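Local atomic coordinates of hypothetical protein TM1012 (Thermotoga maritima, PDB entry 2FCL), a protein that is of unknown function but probably transfers a nucleotidyl group, as a putative nucleotidyltransferase related to the aminoglycoside 2''-adenylyltransferases. Residues W36-Q47 with P138-Y149. Sequence-based numbering, arbitrary orientation.
Sequences WVVTGSLSFALQ and PVLSLEYEYQAY. With EDO (1,2-ethanediol), chain D.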
ATOM      1  N   TRP A  36       7.650  -5.372   1.768  1.00 10.40           N
ATOM      2  CA  TRP A  36       6.739  -4.296   1.385  1.00  9.59           C
ATOM      3  C   TRP A  36       5.881  -4.680   0.199  1.00  9.18           C
ATOM      4  O   TRP A  36       6.252  -5.506  -0.616  1.00  9.46           O
ATOM      5  CB  TRP A  36       7.507  -2.997   1.095  1.00 10.28           C
ATOM      6  CG  TRP A  36       8.428  -3.036  -0.094  1.00  9.66           C
ATOM      7  CD1 TRP A  36       9.601  -3.744  -0.206  1.00 10.26           C
ATOM      8  CD2 TRP A  36       8.258  -2.372  -1.346  1.00  9.37           C
ATOM      9  NE1 TRP A  36      10.141  -3.564  -1.433  1.00 10.89           N
ATOM     10  CE2 TRP A  36       9.359  -2.704  -2.149  1.00  9.88           C
ATOM     11  CE3 TRP A  36       7.293  -1.509  -1.861  1.00 10.54           C
ATOM     12  CZ2 TRP A  36       9.526  -2.207  -3.435  1.00 10.62           C
ATOM     13  CZ3 TRP A  36       7.464  -1.012  -3.148  1.00 10.99           C
ATOM     14  CH2 TRP A  36       8.576  -1.353  -3.907  1.00 10.62           C
ATOM     15  N   VAL A  37       4.736  -4.026   0.106  1.00  8.94           N
ATOM     16  CA  VAL A  37       3.863  -4.116  -1.051  1.00  8.93           C
ATOM     17  C   VAL A  37       3.246  -2.739  -1.293  1.00  8.14           C
ATOM     18  O   VAL A  37       2.949  -2.002  -0.352  1.00 10.02           O
ATOM     19  CB  VAL A  37       2.708  -5.132  -0.904  1.00 11.86           C
ATOM     20  CG1 VAL A  37       3.213  -6.545  -0.979  1.00 13.79           C
ATOM     21  CG2 VAL A  37       1.892  -4.878   0.336  1.00 13.93           C
ATOM     22  N   VAL A  38       3.025  -2.417  -2.552  1.00  7.97           N
ATOM     23  CA  VAL A  38       2.193  -1.282  -2.925  1.00  8.01           C
ATOM     24  C   VAL A  38       0.743  -1.747  -2.789  1.00  7.76           C
ATOM     25  O   VAL A  38       0.392  -2.863  -3.180  1.00  8.57           O
ATOM     26  CB  VAL A  38       2.487  -0.827  -4.371  1.00  9.51           C
ATOM     27  CG1 VAL A  38       1.660   0.386  -4.733  1.00 10.05           C
ATOM     28  CG2 VAL A  38       3.983  -0.528  -4.546  1.00  9.90           C
ATOM     29  N   THR A  39      -0.085  -0.876  -2.225  1.00  8.51           N
ATOM     30  CA  THR A  39      -1.499  -1.153  -2.016  1.00  9.26           C
ATOM     31  C   THR A  39      -2.322   0.009  -2.513  1.00 10.49           C
ATOM     32  O   THR A  39      -1.792   1.014  -2.935  1.00 11.05           O
ATOM     33  CB  THR A  39      -1.821  -1.436  -0.536  1.00  8.76           C
ATOM     34  OG1 THR A  39      -1.730  -0.250   0.256  1.00 12.11           O
ATOM     35  CG2 THR A  39      -0.887  -2.455   0.025  1.00 11.75           C
ATOM     36  N   GLY A  40      -3.636  -0.147  -2.529  1.00 10.96           N
ATOM     37  CA  GLY A  40      -4.508   0.953  -2.898  1.00 11.92           C
ATOM     38  C   GLY A  40      -4.395   1.339  -4.349  1.00 10.62           C
ATOM     39  O   GLY A  40      -4.063   0.525  -5.211  1.00 10.94           O
ATOM     40  N   SER A  41      -4.701   2.594  -4.649  1.00 11.37           N
ATOM     41  CA  SER A  41      -4.912   3.001  -6.034  0.70 12.24           C
ATOM     42  C   SER A  41      -3.748   2.708  -6.996  1.00 12.09           C
ATOM     43  O   SER A  41      -3.967   2.284  -8.123  1.00 11.57           O
ATOM     44  CB  SER A  41      -5.337   4.472  -6.111  0.70 13.20           C
ATOM     45  OG  SER A  41      -4.315   5.355  -5.699  0.70 15.62           O
ATOM     46  N   LEU A  42      -2.503   2.906  -6.573  1.00 11.44           N
ATOM     47  CA  LEU A  42      -1.398   2.662  -7.468  1.00 10.79           C
ATOM     48  C   LEU A  42      -1.278   1.166  -7.752  1.00 10.38           C
ATOM     49  O   LEU A  42      -0.972   0.774  -8.862  1.00 10.89           O
ATOM     50  CB  LEU A  42      -0.085   3.232  -6.922  1.00 11.20           C
ATOM     51  CG  LEU A  42       1.138   3.011  -7.823  1.00 11.80           C
ATOM     52  CD1 LEU A  42       0.998   3.595  -9.218  1.00 14.32           C
ATOM     53  CD2 LEU A  42       2.372   3.574  -7.141  1.00 12.24           C
ATOM     54  N   SER A  43      -1.506   0.337  -6.745  1.00  9.33           N
ATOM     55  CA  SER A  43      -1.494  -1.106  -6.950  1.00  9.64           C
ATOM     56  C   SER A  43      -2.565  -1.519  -7.947  1.00  9.94           C
ATOM     57  O   SER A  43      -2.318  -2.326  -8.845  1.00 11.18           O
ATOM     58  CB  SER A  43      -1.751  -1.834  -5.652  1.00  9.97           C
ATOM     59  OG  SER A  43      -1.880  -3.234  -5.859  1.00 11.01           O
ATOM     60  N   PHE A  44      -3.762  -0.972  -7.791  1.00  9.73           N
ATOM     61  CA  PHE A  44      -4.854  -1.318  -8.682  1.00 10.57           C
ATOM     62  C   PHE A  44      -4.471  -0.931 -10.110  1.00 10.98           C
ATOM     63  O   PHE A  44      -4.630  -1.715 -11.039  1.00 12.21           O
ATOM     64  CB  PHE A  44      -6.145  -0.592  -8.276  1.00 11.19           C
ATOM     65  CG  PHE A  44      -6.600  -0.837  -6.861  1.00 12.41           C
ATOM     66  CD1 PHE A  44      -6.192  -1.920  -6.122  1.00 12.32           C
ATOM     67  CD2 PHE A  44      -7.451   0.075  -6.266  1.00 16.98           C
ATOM     68  CE1 PHE A  44      -6.640  -2.114  -4.849  1.00 13.88           C
ATOM     69  CE2 PHE A  44      -7.881  -0.103  -4.977  1.00 17.64           C
ATOM     70  CZ  PHE A  44      -7.477  -1.199  -4.266  1.00 17.13           C
ATOM     71  N   ALA A  45      -3.957   0.284 -10.284  1.00 11.08           N
ATOM     72  CA  ALA A  45      -3.562   0.748 -11.607  1.00 11.50           C
ATOM     73  C   ALA A  45      -2.446  -0.091 -12.209  1.00 11.52           C
ATOM     74  O   ALA A  45      -2.479  -0.444 -13.386  1.00 13.18           O
ATOM     75  CB  ALA A  45      -3.179   2.220 -11.566  1.00 13.65           C
ATOM     76  N   LEU A  46      -1.453  -0.443 -11.398  1.00 10.06           N
ATOM     77  CA  LEU A  46      -0.377  -1.308 -11.862  1.00 10.79           C
ATOM     78  C   LEU A  46      -0.896  -2.641 -12.359  1.00 11.05           C
ATOM     79  O   LEU A  46      -0.300  -3.241 -13.248  1.00 12.85           O
ATOM     80  CB  LEU A  46       0.626  -1.555 -10.738  1.00 11.05           C
ATOM     81  CG  LEU A  46       1.572  -0.390 -10.441  1.00 11.28           C
ATOM     82  CD1 LEU A  46       2.291  -0.613  -9.129  1.00 12.22           C
ATOM     83  CD2 LEU A  46       2.551  -0.183 -11.575  1.00 14.52           C
ATOM     84  N   GLN A  47      -1.970  -3.121 -11.740  1.00 11.01           N
ATOM     85  CA  GLN A  47      -2.577  -4.400 -12.096  1.00 11.20           C
ATOM     86  C   GLN A  47      -3.636  -4.290 -13.178  1.00 12.32           C
ATOM     87  O   GLN A  47      -4.252  -5.285 -13.522  1.00 15.52           O
ATOM     88  CB  GLN A  47      -3.141  -5.073 -10.838  1.00 11.14           C
ATOM     89  CG  GLN A  47      -2.039  -5.387  -9.836  1.00 11.08           C
ATOM     90  CD  GLN A  47      -2.502  -6.210  -8.675  1.00 10.42           C
ATOM     91  OE1 GLN A  47      -2.791  -7.392  -8.831  1.00 11.87           O
ATOM     92  NE2 GLN A  47      -2.619  -5.587  -7.504  1.00 10.10           N
ATOM     93  N   PRO A 138       6.244  -5.270  -5.999  1.00  7.72           N
ATOM     94  CA  PRO A 138       5.351  -6.080  -5.204  1.00  7.77           C
ATOM     95  C   PRO A 138       4.027  -5.359  -4.981  1.00  7.89           C
ATOM     96  O   PRO A 138       4.031  -4.179  -4.607  1.00  8.07           O
ATOM     97  CB  PRO A 138       6.120  -6.249  -3.899  1.00  8.28           C
ATOM     98  CG  PRO A 138       6.932  -4.977  -3.761  1.00  8.62           C
ATOM     99  CD  PRO A 138       7.251  -4.571  -5.165  1.00  8.37           C
ATOM    100  N   VAL A 139       2.922  -6.074  -5.203  1.00  8.32           N
ATOM    101  CA  VAL A 139       1.588  -5.523  -5.060  1.00  8.66           C
ATOM    102  C   VAL A 139       0.717  -6.517  -4.321  1.00  9.75           C
ATOM    103  O   VAL A 139       1.040  -7.695  -4.213  1.00 10.00           O
ATOM    104  CB  VAL A 139       0.928  -5.170  -6.419  1.00  9.83           C
ATOM    105  CG1 VAL A 139       1.728  -4.128  -7.177  1.00 10.25           C
ATOM    106  CG2 VAL A 139       0.761  -6.415  -7.280  1.00 10.28           C
ATOM    107  N   LEU A 140      -0.386  -6.008  -3.804  1.00 11.09           N
ATOM    108  CA  LEU A 140      -1.279  -6.776  -2.990  1.00 12.16           C
ATOM    109  C   LEU A 140      -2.416  -7.346  -3.845  1.00 11.06           C
ATOM    110  O   LEU A 140      -2.957  -6.689  -4.717  1.00 10.62           O
ATOM    111  CB  LEU A 140      -1.833  -5.863  -1.880  1.00 12.95           C
ATOM    112  CG  LEU A 140      -2.610  -6.513  -0.734  1.00 13.67           C
ATOM    113  CD1 LEU A 140      -1.841  -7.646  -0.114  1.00 15.33           C
ATOM    114  CD2 LEU A 140      -2.925  -5.476   0.316  1.00 14.02           C
ATOM    115  N   SER A 141      -2.770  -8.592  -3.587  1.00 12.07           N
ATOM    116  CA  SER A 141      -3.909  -9.253  -4.219  1.00 13.08           C
ATOM    117  C   SER A 141      -5.161  -8.380  -4.296  1.00 11.38           C
ATOM    118  O   SER A 141      -5.587  -7.854  -3.275  1.00 11.98           O
ATOM    119  CB  SER A 141      -4.258 -10.502  -3.399  1.00 14.16           C
ATOM    120  OG  SER A 141      -5.515 -11.035  -3.738  1.00 15.70           O
ATOM    121  N   LEU A 142      -5.737  -8.251  -5.490  1.00 11.17           N
ATOM    122  CA  LEU A 142      -6.968  -7.471  -5.668  1.00 11.06           C
ATOM    123  C   LEU A 142      -8.140  -8.098  -4.924  1.00 11.12           C
ATOM    124  O   LEU A 142      -8.954  -7.391  -4.354  1.00 11.28           O
ATOM    125  CB  LEU A 142      -7.317  -7.334  -7.147  1.00 11.69           C
ATOM    126  CG  LEU A 142      -6.316  -6.524  -7.972  1.00 11.65           C
ATOM    127  CD1 LEU A 142      -6.714  -6.497  -9.444  1.00 13.49           C
ATOM    128  CD2 LEU A 142      -6.178  -5.115  -7.451  1.00 11.89           C
ATOM    129  N   GLU A 143      -8.208  -9.424  -4.905  1.00 11.45           N
ATOM    130  CA  GLU A 143      -9.263 -10.110  -4.158  0.50 11.46           C
ATOM    131  C   GLU A 143      -9.159  -9.799  -2.675  1.00 11.30           C
ATOM    132  O   GLU A 143     -10.175  -9.548  -2.004  1.00 12.26           O
ATOM    133  CB  GLU A 143      -9.231 -11.623  -4.400  0.50 12.11           C
ATOM    134  CG  GLU A 143      -9.620 -12.040  -5.813  0.50 12.31           C
ATOM    135  CD  GLU A 143     -11.094 -11.816  -6.130  0.50 13.74           C
ATOM    136  OE1 GLU A 143     -11.851 -11.374  -5.238  0.50 14.96           O
ATOM    137  OE2 GLU A 143     -11.488 -12.064  -7.287  0.50 14.44           O
ATOM    138  N   TYR A 144      -7.929  -9.814  -2.153  1.00 11.04           N
ATOM    139  CA  TYR A 144      -7.703  -9.469  -0.763  1.00 11.15           C
ATOM    140  C   TYR A 144      -8.158  -8.033  -0.462  1.00 10.79           C
ATOM    141  O   TYR A 144      -8.848  -7.787   0.528  1.00 11.05           O
ATOM    142  CB  TYR A 144      -6.227  -9.669  -0.376  1.00 11.27           C
ATOM    143  CG  TYR A 144      -5.932  -9.312   1.055  1.00 11.48           C
ATOM    144  CD1 TYR A 144      -5.608  -8.005   1.407  1.00 14.01           C
ATOM    145  CD2 TYR A 144      -6.019 -10.256   2.050  1.00 13.83           C
ATOM    146  CE1 TYR A 144      -5.376  -7.671   2.707  1.00 14.96           C
ATOM    147  CE2 TYR A 144      -5.787  -9.926   3.339  1.00 14.23           C
ATOM    148  CZ  TYR A 144      -5.464  -8.636   3.681  1.00 15.43           C
ATOM    149  OH  TYR A 144      -5.205  -8.350   5.009  1.00 17.79           O
ATOM    150  N   GLU A 145      -7.772  -7.085  -1.300  1.00 10.42           N
ATOM    151  CA  GLU A 145      -8.195  -5.695  -1.077  1.00 10.54           C
ATOM    152  C   GLU A 145      -9.684  -5.523  -1.205  1.00  9.83           C
ATOM    153  O   GLU A 145     -10.275  -4.767  -0.448  1.00 11.22           O
ATOM    154  CB  GLU A 145      -7.463  -4.743  -1.993  1.00 12.15           C
ATOM    155  CG  GLU A 145      -5.951  -4.720  -1.696  1.00 14.48           C
ATOM    156  CD  GLU A 145      -5.409  -3.326  -1.489  1.00 13.43           C
ATOM    157  OE1 GLU A 145      -5.846  -2.644  -0.546  1.00 18.78           O
ATOM    158  OE2 GLU A 145      -4.516  -2.886  -2.236  1.00 12.06           O
ATOM    159  N   TYR A 146     -10.300  -6.235  -2.148  1.00  9.85           N
ATOM    160  CA  TYR A 146     -11.749  -6.192  -2.275  1.00 10.26           C
ATOM    161  C   TYR A 146     -12.405  -6.572  -0.952  1.00 11.15           C
ATOM    162  O   TYR A 146     -13.275  -5.857  -0.446  1.00 11.47           O
ATOM    163  CB  TYR A 146     -12.188  -7.146  -3.385  1.00 10.81           C
ATOM    164  CG  TYR A 146     -13.677  -7.387  -3.389  1.00 10.67           C
ATOM    165  CD1 TYR A 146     -14.562  -6.376  -3.714  1.00 11.60           C
ATOM    166  CD2 TYR A 146     -14.209  -8.616  -3.026  1.00 12.06           C
ATOM    167  CE1 TYR A 146     -15.948  -6.581  -3.693  1.00 12.53           C
ATOM    168  CE2 TYR A 146     -15.577  -8.833  -3.000  1.00 12.98           C
ATOM    169  CZ  TYR A 146     -16.442  -7.804  -3.329  1.00 12.76           C
ATOM    170  OH  TYR A 146     -17.793  -8.030  -3.332  1.00 15.23           O
ATOM    171  N   GLN A 147     -11.996  -7.705  -0.384  1.00 10.93           N
ATOM    172  CA  GLN A 147     -12.608  -8.159   0.854  1.00 12.57           C
ATOM    173  C   GLN A 147     -12.332  -7.187   2.006  1.00 12.34           C
ATOM    174  O   GLN A 147     -13.197  -6.930   2.858  1.00 14.36           O
ATOM    175  CB  GLN A 147     -12.095  -9.556   1.198  1.00 14.16           C
ATOM    176  CG  GLN A 147     -12.499 -10.642   0.219  1.00 16.12           C
ATOM    177  CD  GLN A 147     -13.983 -10.928   0.192  1.00 18.87           C
ATOM    178  OE1 GLN A 147     -14.705 -10.629   1.148  1.00 22.65           O
ATOM    179  NE2 GLN A 147     -14.449 -11.513  -0.903  1.00 18.03           N
ATOM    180  N   ALA A 148     -11.125  -6.655   2.058  1.00 12.67           N
ATOM    181  CA  ALA A 148     -10.781  -5.692   3.099  1.00 12.55           C
ATOM    182  C   ALA A 148     -11.626  -4.429   2.995  1.00 12.10           C
ATOM    183  O   ALA A 148     -12.102  -3.902   3.994  1.00 13.06           O
ATOM    184  CB  ALA A 148      -9.323  -5.340   3.017  1.00 13.24           C
ATOM    185  N   TYR A 149     -11.812  -3.955   1.770  1.00 11.64           N
ATOM    186  CA  TYR A 149     -12.642  -2.779   1.542  1.00 10.97           C
ATOM    187  C   TYR A 149     -14.068  -2.997   2.018  1.00 12.54           C
ATOM    188  O   TYR A 149     -14.663  -2.097   2.602  1.00 12.89           O
ATOM    189  CB  TYR A 149     -12.581  -2.354   0.063  1.00 11.46           C
ATOM    190  CG  TYR A 149     -11.343  -1.559  -0.312  1.00 11.97           C
ATOM    191  CD1 TYR A 149     -10.163  -1.655   0.429  1.00 16.03           C
ATOM    192  CD2 TYR A 149     -11.334  -0.747  -1.418  1.00 15.81           C
ATOM    193  CE1 TYR A 149      -9.048  -0.940   0.076  1.00 15.45           C
ATOM    194  CE2 TYR A 149     -10.198  -0.021  -1.785  1.00 16.69           C
ATOM    195  CZ  TYR A 149      -9.089  -0.097  -1.024  1.00 16.04           C
ATOM    196  OH  TYR A 149      -7.988   0.633  -1.414  1.00 18.20           O
TER
HETATM  197  C1  EDO D 160      -2.023   4.781  -4.286  1.00 18.74           C
HETATM  198  O1  EDO D 160      -2.945   5.370  -3.329  1.00 24.59           O
HETATM  199  C2  EDO D 160      -1.459   3.520  -3.661  1.00 11.61           C
HETATM  200  O2  EDO D 160      -0.143   3.059  -3.788  1.00 19.99           O
HETATM  201  O   HOH W   1      -3.981  -4.125  -4.577  1.00 13.73           O
HETATM  202  O   HOH W   2      -4.371  -9.401  -7.826  1.00 16.86           O
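Val38 and Val139 form a single backbone bridge. Val38 N gives a nearly straight hydrogen bond to Pro138 O at 2.9 Å, while the return bond from Leu140 N to Val38 O is weak. The chains then part into helices 40-46 and 142-149, whose axes run roughly antiparallel, 143° apart. At the start of both segments, Pro138 lays its CG over the six-membered ring of Trp36, 3.6 Å from the centroid and almost on the ring normal, a CH-pi contact. Strand 36-39 is an edge strand of the mixed sheet, paired on its other side with strand 57-60. Its turn into helix 40-46 at Gly40, whose phi is positive, is with Ser41 consistent with the glycine-serine motif of the nucleotidyltransferase fold. Glu145 reaches this turn with a chain bent at chi2 (-128°): the syn lone pair of its OE2 takes Gly40 N at 2.9 Å. The same oxygen accepts from a water that also donates to Leu140 O and accepts from Ser43 OG, so one water ties both segments together. Gln47, just past its helix, sends NE2 to Leu140 O (3.0 Å) and to Ser43 OG, both close to its amide plane, which fixes the amide's rotation; Val139 CG2 packs against that amide 3.5 Å from NE2. Between the helices, Phe44 CD1 meets Leu142 CD2 at 3.5 Å, and Phe44 CZ lies 3.4 Å from Tyr149 OH, the two rings oblique at 70°.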